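Local coordinates for Alpha/beta hydrolase (PDB 6KMO), which probably hydrolyses carboxylic ester bonds, as an esterase or lipase of the alpha/beta hydrolase fold, at residues A[280-284]-A[298-302]; A[172-176]-A[200-204]. The protein carries 2 engineered substitutions. All coordinates share one frame; numbering follows the deposited sequence. Where two conformers were deposited one is given.

Interaction 1: residues A[280-284]-A[298-302]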
ATOM      1  N   ARG A 280       1.772 -15.284   1.130  1.00  5.49           N
ATOM      2  CA  ARG A 280       0.962 -14.147   1.553  1.00  5.58           C
ATOM      3  C   ARG A 280       0.510 -14.278   3.002  1.00  5.89           C
ATOM      4  O   ARG A 280       0.677 -13.359   3.808  1.00  6.18           O
ATOM      5  CB  ARG A 280      -0.263 -14.052   0.650  1.00  6.40           C
ATOM      6  CG  ARG A 280      -1.179 -12.904   0.964  1.00  7.33           C
ATOM      7  CD  ARG A 280      -2.506 -13.118   0.271  1.00  6.83           C
ATOM      8  NE  ARG A 280      -3.267 -14.187   0.891  1.00  6.97           N
ATOM      9  CZ  ARG A 280      -4.323 -14.779   0.335  1.00  8.50           C
ATOM     10  NH1 ARG A 280      -4.719 -14.463  -0.883  1.00  8.12           N
ATOM     11  NH2 ARG A 280      -4.986 -15.693   1.022  1.00  9.38           N
ATOM     12  N   ASP A 281      -0.073 -15.418   3.349  1.00  5.97           N
ATOM     13  CA  ASP A 281      -0.716 -15.530   4.652  1.00  6.80           C
ATOM     14  C   ASP A 281       0.298 -15.460   5.789  1.00  6.72           C
ATOM     15  O   ASP A 281       0.038 -14.810   6.810  1.00  6.71           O
ATOM     16  CB  ASP A 281      -1.543 -16.803   4.725  1.00  6.30           C
ATOM     17  CG  ASP A 281      -2.843 -16.708   3.964  1.00  8.68           C
ATOM     18  OD1 ASP A 281      -3.209 -15.618   3.463  1.00  8.06           O
ATOM     19  OD2 ASP A 281      -3.518 -17.760   3.912  1.00  9.87           O
ATOM     20  N   GLU A 282       1.472 -16.088   5.630  1.00  6.00           N
ATOM     21  CA  GLU A 282       2.462 -16.036   6.703  1.00  4.91           C
ATOM     22  C   GLU A 282       3.037 -14.635   6.862  1.00  6.16           C
ATOM     23  O   GLU A 282       3.441 -14.248   7.968  1.00  6.24           O
ATOM     24  CB  GLU A 282       3.561 -17.073   6.474  1.00  5.22           C
ATOM     25  CG  GLU A 282       4.568 -16.757   5.378  1.00  5.82           C
ATOM     26  CD  GLU A 282       5.321 -17.983   4.949  1.00  6.23           C
ATOM     27  OE1 GLU A 282       4.646 -18.945   4.524  1.00  7.55           O
ATOM     28  OE2 GLU A 282       6.577 -17.991   5.028  1.00  6.70           O
ATOM     29  N   GLY A 283       3.098 -13.862   5.782  1.00  5.39           N
ATOM     30  CA  GLY A 283       3.554 -12.489   5.899  1.00  6.12           C
ATOM     31  C   GLY A 283       2.553 -11.630   6.643  1.00  6.64           C
ATOM     32  O   GLY A 283       2.911 -10.867   7.544  1.00  6.12           O
ATOM     33  N   GLU A 284       1.267 -11.752   6.283  1.00  5.79           N
ATOM     34  CA  GLU A 284       0.222 -11.003   6.987  1.00  6.06           C
ATOM     35  C   GLU A 284       0.100 -11.449   8.441  1.00  5.64           C
ATOM     36  O   GLU A 284      -0.061 -10.611   9.337  1.00  6.45           O
ATOM     37  CB  GLU A 284      -1.094 -11.128   6.223  1.00  5.96           C
ATOM     38  CG  GLU A 284      -0.970 -10.529   4.826  1.00  6.53           C
ATOM     39  CD  GLU A 284      -2.225 -10.516   3.990  1.00  6.21           C
ATOM     40  OE1 GLU A 284      -3.327 -10.867   4.476  1.00  7.06           O
ATOM     41  OE2 GLU A 284      -2.103 -10.115   2.807  1.00  5.94           O
ATOM     42  N   THR A 298       2.759  -1.679   9.607  1.00  5.41           N
ATOM     43  CA  THR A 298       1.801  -1.504   8.521  1.00  5.13           C
ATOM     44  C   THR A 298       1.896  -2.729   7.636  1.00  5.21           C
ATOM     45  O   THR A 298       3.006  -3.144   7.281  1.00  5.36           O
ATOM     46  CB  THR A 298       2.163  -0.263   7.701  1.00  5.26           C
ATOM     47  OG1 THR A 298       2.127   0.899   8.535  1.00  6.04           O
ATOM     48  CG2 THR A 298       1.199  -0.061   6.555  1.00  5.82           C
ATOM     49  N   VAL A 299       0.750  -3.312   7.285  1.00  5.31           N
ATOM     50  CA  VAL A 299       0.701  -4.461   6.382  1.00  5.21           C
ATOM     51  C   VAL A 299      -0.165  -4.087   5.187  1.00  4.88           C
ATOM     52  O   VAL A 299      -1.350  -3.777   5.352  1.00  5.76           O
ATOM     53  CB  VAL A 299       0.142  -5.712   7.066  1.00  5.47           C
ATOM     54  CG1 VAL A 299       0.091  -6.874   6.086  1.00  6.65           C
ATOM     55  CG2 VAL A 299       1.002  -6.094   8.284  1.00  6.99           C
ATOM     56  N   THR A 300       0.424  -4.113   3.992  0.51  4.79           N
ATOM     57  CA  THR A 300      -0.263  -3.750   2.760  0.51  5.37           C
ATOM     58  C   THR A 300      -0.241  -4.936   1.811  0.51  6.19           C
ATOM     59  O   THR A 300       0.838  -5.401   1.417  0.51  6.14           O
ATOM     60  CB  THR A 300       0.416  -2.575   2.054  0.51  5.50           C
ATOM     61  OG1 THR A 300       0.695  -1.518   2.973  0.51  6.92           O
ATOM     62  CG2 THR A 300      -0.454  -2.031   0.924  0.51  7.45           C
ATOM     63  N   ARG A 301      -1.419  -5.406   1.429  1.00  5.46           N
ATOM     64  CA  ARG A 301      -1.562  -6.426   0.398  1.00  5.78           C
ATOM     65  C   ARG A 301      -1.814  -5.744  -0.941  1.00  6.42           C
ATOM     66  O   ARG A 301      -2.732  -4.929  -1.061  1.00  5.83           O
ATOM     67  CB  ARG A 301      -2.741  -7.346   0.725  1.00  5.41           C
ATOM     68  CG  ARG A 301      -3.000  -8.427  -0.312  1.00  6.87           C
ATOM     69  CD  ARG A 301      -4.334  -9.113  -0.110  1.00  6.30           C
ATOM     70  NE  ARG A 301      -4.308 -10.001   1.037  1.00  6.02           N
ATOM     71  CZ  ARG A 301      -5.182 -10.970   1.263  1.00  7.19           C
ATOM     72  NH1 ARG A 301      -6.189 -11.147   0.429  1.00  8.33           N
ATOM     73  NH2 ARG A 301      -5.048 -11.748   2.323  1.00  7.41           N
ATOM     74  N   TYR A 302      -1.007  -6.076  -1.942  1.00  5.12           N
ATOM     75  CA  TYR A 302      -1.161  -5.553  -3.296  1.00  5.23           C
ATOM     76  C   TYR A 302      -1.921  -6.587  -4.121  1.00  5.68           C
ATOM     77  O   TYR A 302      -1.443  -7.711  -4.329  1.00  5.37           O
ATOM     78  CB  TYR A 302       0.193  -5.171  -3.911  1.00  6.21           C
ATOM     79  CG  TYR A 302       0.745  -3.898  -3.282  1.00  5.48           C
ATOM     80  CD1 TYR A 302       1.400  -3.940  -2.067  1.00  5.74           C
ATOM     81  CD2 TYR A 302       0.553  -2.666  -3.877  1.00  6.40           C
ATOM     82  CE1 TYR A 302       1.867  -2.784  -1.463  1.00  5.12           C
ATOM     83  CE2 TYR A 302       1.031  -1.497  -3.280  1.00  6.30           C
ATOM     84  CZ  TYR A 302       1.687  -1.577  -2.075  1.00  6.02           C
ATOM     85  OH  TYR A 302       2.168  -0.446  -1.435  1.00  6.09           O
TER
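A buried salt bridge with a stacked arginine pair joins Glu284 and Arg280, in the first turn of helix 280-292, to Arg301 on strand 297-302, the outermost strand on that side of the sheet within this chain. The helix is the crossover of the beta-alpha-beta unit running from strand 269-274; the two segments lie nearly antiparallel, at 160°. Arg301 grips the Glu284 carboxylate side-on: its NE gives a 2.8 Å bond to the syn lone pair of Glu284 OE2, while its NH2 reaches Glu284 OE1 at 2.9 Å, the oxygen tilted from the guanidinium plane. With CG anti to the carbonyl carbon (chi1 -62°) and its chain extended, Glu284 carries its carboxylate across to the strand. Its CG touches Val299 CG1 at 4.0 Å. Arg280 lies over one face of the Arg301 guanidinium, centres 4.0 Å apart and planes at 11°. Asp281 OD1 takes two bonds in the Arg280 plane, both from one face of the carboxylate: from Arg280 NE at 2.9 Å and Arg280 NH2 at 3.0 Å. Thr273 OG1 also bonds Glu284 OE2. The strand forms an antiparallel ladder with the second subunit, whose Asn24 bonds Glu284 OE1 and Asp281 OD1, whose Asn303 bonds Glu284 OE1, and whose Arg301 NH1 lies close to Arg301 NH1 here. The two carboxylates probably balance the charge of the stacked pair, and the side-on grips fix the turn of each guanidinium plane.

Interaction 2: residues A[172-176]-A[200-204]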
ATOM      1  N   SER A 172      23.821   5.835  11.965  1.00  9.45           N
ATOM      2  CA  SER A 172      22.833   5.946  13.024  1.00  9.99           C
ATOM      3  C   SER A 172      21.409   6.033  12.497  1.00 10.66           C
ATOM      4  O   SER A 172      20.468   5.926  13.296  1.00 11.05           O
ATOM      5  CB  SER A 172      23.125   7.170  13.912  1.00 11.82           C
ATOM      6  OG  SER A 172      22.702   8.389  13.327  1.00 12.87           O
ATOM      7  N   ARG A 173      21.229   6.232  11.191  1.00  8.88           N
ATOM      8  CA  ARG A 173      19.909   6.288  10.551  1.00  7.84           C
ATOM      9  C   ARG A 173      19.878   5.149   9.539  1.00  7.37           C
ATOM     10  O   ARG A 173      20.146   5.346   8.349  1.00  8.50           O
ATOM     11  CB  ARG A 173      19.700   7.610   9.906  1.00  9.23           C
ATOM     12  CG  ARG A 173      19.655   8.756  10.909  1.00 10.27           C
ATOM     13  CD  ARG A 173      19.234  10.033  10.262  1.00 13.22           C
ATOM     14  NE  ARG A 173      20.291  10.628   9.449  1.00 11.97           N
ATOM     15  CZ  ARG A 173      20.111  11.227   8.270  1.00 14.90           C
ATOM     16  NH1 ARG A 173      18.920  11.306   7.691  1.00 15.68           N
ATOM     17  NH2 ARG A 173      21.143  11.755   7.653  1.00 16.26           N
ATOM     18  N   LEU A 174      19.510   3.960  10.022  1.00  7.42           N
ATOM     19  CA  LEU A 174      19.744   2.708   9.305  1.00  7.26           C
ATOM     20  C   LEU A 174      18.476   1.868   9.262  1.00  7.38           C
ATOM     21  O   LEU A 174      17.899   1.521  10.301  1.00  8.46           O
ATOM     22  CB  LEU A 174      20.856   1.911   9.986  1.00  7.36           C
ATOM     23  CG  LEU A 174      21.355   0.671   9.256  1.00  8.55           C
ATOM     24  CD1 LEU A 174      21.857   1.005   7.870  1.00  8.87           C
ATOM     25  CD2 LEU A 174      22.476   0.033  10.076  1.00 11.64           C
ATOM     26  N   GLY A 175      18.058   1.512   8.055  1.00  6.55           N
ATOM     27  CA  GLY A 175      16.937   0.623   7.850  1.00  6.41           C
ATOM     28  C   GLY A 175      17.389  -0.759   7.395  1.00  6.27           C
ATOM     29  O   GLY A 175      18.550  -0.991   7.078  1.00  6.88           O
ATOM     30  N   LEU A 176      16.420  -1.674   7.340  1.00  5.91           N
ATOM     31  CA  LEU A 176      16.628  -3.030   6.856  1.00  6.24           C
ATOM     32  C   LEU A 176      15.544  -3.329   5.841  1.00  6.72           C
ATOM     33  O   LEU A 176      14.358  -3.211   6.160  1.00  6.37           O
ATOM     34  CB  LEU A 176      16.535  -4.038   8.007  1.00  5.60           C
ATOM     35  CG  LEU A 176      17.496  -3.877   9.182  1.00  5.94           C
ATOM     36  CD1 LEU A 176      17.202  -4.906  10.262  1.00  6.33           C
ATOM     37  CD2 LEU A 176      18.945  -3.983   8.747  1.00  7.00           C
ATOM     38  N   LYS A 200      20.931   0.208  16.512  1.00  9.93           N
ATOM     39  CA  LYS A 200      19.593   0.765  16.379  1.00  9.58           C
ATOM     40  C   LYS A 200      19.141   0.727  14.927  1.00  8.29           C
ATOM     41  O   LYS A 200      19.907   1.050  14.019  1.00  9.00           O
ATOM     42  CB  LYS A 200      19.582   2.221  16.853  1.00 12.23           C
ATOM     43  CG  LYS A 200      19.637   2.442  18.355  1.00 25.92           C
ATOM     44  CD  LYS A 200      19.023   1.283  19.127  1.00 37.05           C
ATOM     45  CE  LYS A 200      20.091   0.506  19.888  1.00 46.42           C
ATOM     46  NZ  LYS A 200      19.503  -0.533  20.781  1.00 40.08           N
ATOM     47  N   ILE A 201      17.876   0.352  14.722  1.00  8.21           N
ATOM     48  CA  ILE A 201      17.282   0.242  13.392  1.00  8.20           C
ATOM     49  C   ILE A 201      16.067   1.156  13.340  1.00  7.49           C
ATOM     50  O   ILE A 201      15.149   1.020  14.161  1.00  8.77           O
ATOM     51  CB  ILE A 201      16.873  -1.216  13.093  1.00  7.39           C
ATOM     52  CG1 ILE A 201      18.078  -2.160  13.118  1.00  9.70           C
ATOM     53  CG2 ILE A 201      16.113  -1.328  11.767  1.00  8.32           C
ATOM     54  CD1 ILE A 201      19.165  -1.845  12.155  1.00 10.58           C
ATOM     55  N   ARG A 202      16.034   2.043  12.350  1.00  6.61           N
ATOM     56  CA  ARG A 202      14.926   2.975  12.191  1.00  7.02           C
ATOM     57  C   ARG A 202      13.676   2.307  11.640  1.00  8.32           C
ATOM     58  O   ARG A 202      12.552   2.658  12.031  1.00 10.24           O
ATOM     59  CB  ARG A 202      15.308   4.089  11.213  1.00  8.14           C
ATOM     60  CG  ARG A 202      16.170   5.193  11.823  1.00  8.88           C
ATOM     61  CD  ARG A 202      15.373   6.016  12.832  1.00  8.62           C
ATOM     62  NE  ARG A 202      16.111   7.209  13.256  1.00 13.40           N
ATOM     63  CZ  ARG A 202      16.081   8.369  12.613  1.00 12.79           C
ATOM     64  NH1 ARG A 202      15.361   8.519  11.515  1.00 13.49           N
ATOM     65  NH2 ARG A 202      16.781   9.401  13.074  1.00 13.91           N
ATOM     66  N   TYR A 203      13.832   1.382  10.693  1.00  6.79           N
ATOM     67  CA  TYR A 203      12.668   0.893   9.965  1.00  6.27           C
ATOM     68  C   TYR A 203      13.034  -0.384   9.239  1.00  7.42           C
ATOM     69  O   TYR A 203      14.142  -0.505   8.712  1.00  7.33           O
ATOM     70  CB  TYR A 203      12.200   1.924   8.933  1.00  7.45           C
ATOM     71  CG  TYR A 203      10.745   1.846   8.529  1.00  6.93           C
ATOM     72  CD1 TYR A 203       9.754   1.997   9.475  1.00  7.47           C
ATOM     73  CD2 TYR A 203      10.369   1.688   7.197  1.00  8.06           C
ATOM     74  CE1 TYR A 203       8.410   1.954   9.115  1.00  6.08           C
ATOM     75  CE2 TYR A 203       9.038   1.645   6.829  1.00  6.68           C
ATOM     76  CZ  TYR A 203       8.062   1.772   7.790  1.00  6.24           C
ATOM     77  OH  TYR A 203       6.731   1.769   7.412  1.00  7.19           O
ATOM     78  N   ASN A 204      12.092  -1.315   9.195  1.00  6.21           N
ATOM     79  CA  ASN A 204      12.192  -2.536   8.409  1.00  5.63           C
ATOM     80  C   ASN A 204      11.172  -2.482   7.279  1.00  6.14           C
ATOM     81  O   ASN A 204      10.015  -2.110   7.501  1.00  6.53           O
ATOM     82  CB  ASN A 204      11.808  -3.749   9.250  1.00  8.19           C
ATOM     83  CG  ASN A 204      12.770  -4.050  10.345  1.00  6.78           C
ATOM     84  OD1 ASN A 204      13.960  -3.753  10.254  1.00  7.69           O
ATOM     85  ND2 ASN A 204      12.274  -4.691  11.388  1.00  8.94           N
TER
HETATM   86  O   HOH W   1      19.046   3.591  12.979  1.00  9.17           O
HETATM   87  O   HOH W   2      18.948   8.005  14.793  1.00 33.66           O
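Leu174 and Leu176 meet residues 201-204 near the N-terminal ends of two neighbouring parallel strands of the alpha/beta hydrolase sheet, 174-179 and 203-207, linked by helix 181-195 in a beta-alpha-beta crossover. Two backbone hydrogen bonds join the two segments: Arg202 N to Leu174 O, 2.8 Å, and Leu176 N to Tyr203 O, 2.9 Å. CA-H...O contacts supplement them, including one from Asn204 CA to Leu176 O at 3.2 Å. Before the strands pair, a water bridges the edges, donating to Ser172 O and Lys200 O and accepting from Leu174 N; a second water links Ser172 O to Arg202 NH2. The apolar contact centres on Ile201, whose side chain crosses that of Leu176 at about a right angle. With CG1 at chi1 -61°, its CG2 stands anti to the backbone N, 3.9 Å from Leu176 CG. Ile201 CD1 also approaches Leu174 CD2 at 4.3 Å, and helix 148-163 covers this cluster through Thr157. Among the polar side chains, Arg173 and Arg202 run side by side, but their guanidinium planes are 50° apart and do not stack. Instead, Arg173 CG sits over one face of the Arg202 guanidinium, 3.7 Å from Arg202 NH2. Asp170 forms a salt bridge with Arg173, and His335 O accepts from Arg202 NH1. Asn204 lies alongside Leu176, its ND2 bonded to Thr269; its buried OD1 has no polar partner and rests 3.4 Å from Leu176 CB.

Overall arrangement
Following the chain from the N terminus, strand 174-179 leads into helix 181-195, and the chain returns through residues 200-204, where interaction 2 closes the crossover through helix 181-195. Strand 203-207 then leaves this contact, and the chain continues through helices 218-222, 231-241, 245-248 and 260-263 to strand 269-274. From there helix 280-292 opens interaction 1, which closes when strand 297-302 comes back. The two loops follow in series, neither nesting nor crossing. The centres of interactions 1 and 2 are about 21 Å apart. Both serve one sheet: interaction 2 pairs adjacent inner strands, interaction 1 fastens a helix to the strand at the dimer edge, and strand 269-274 lies between strands 203-207 and 297-302.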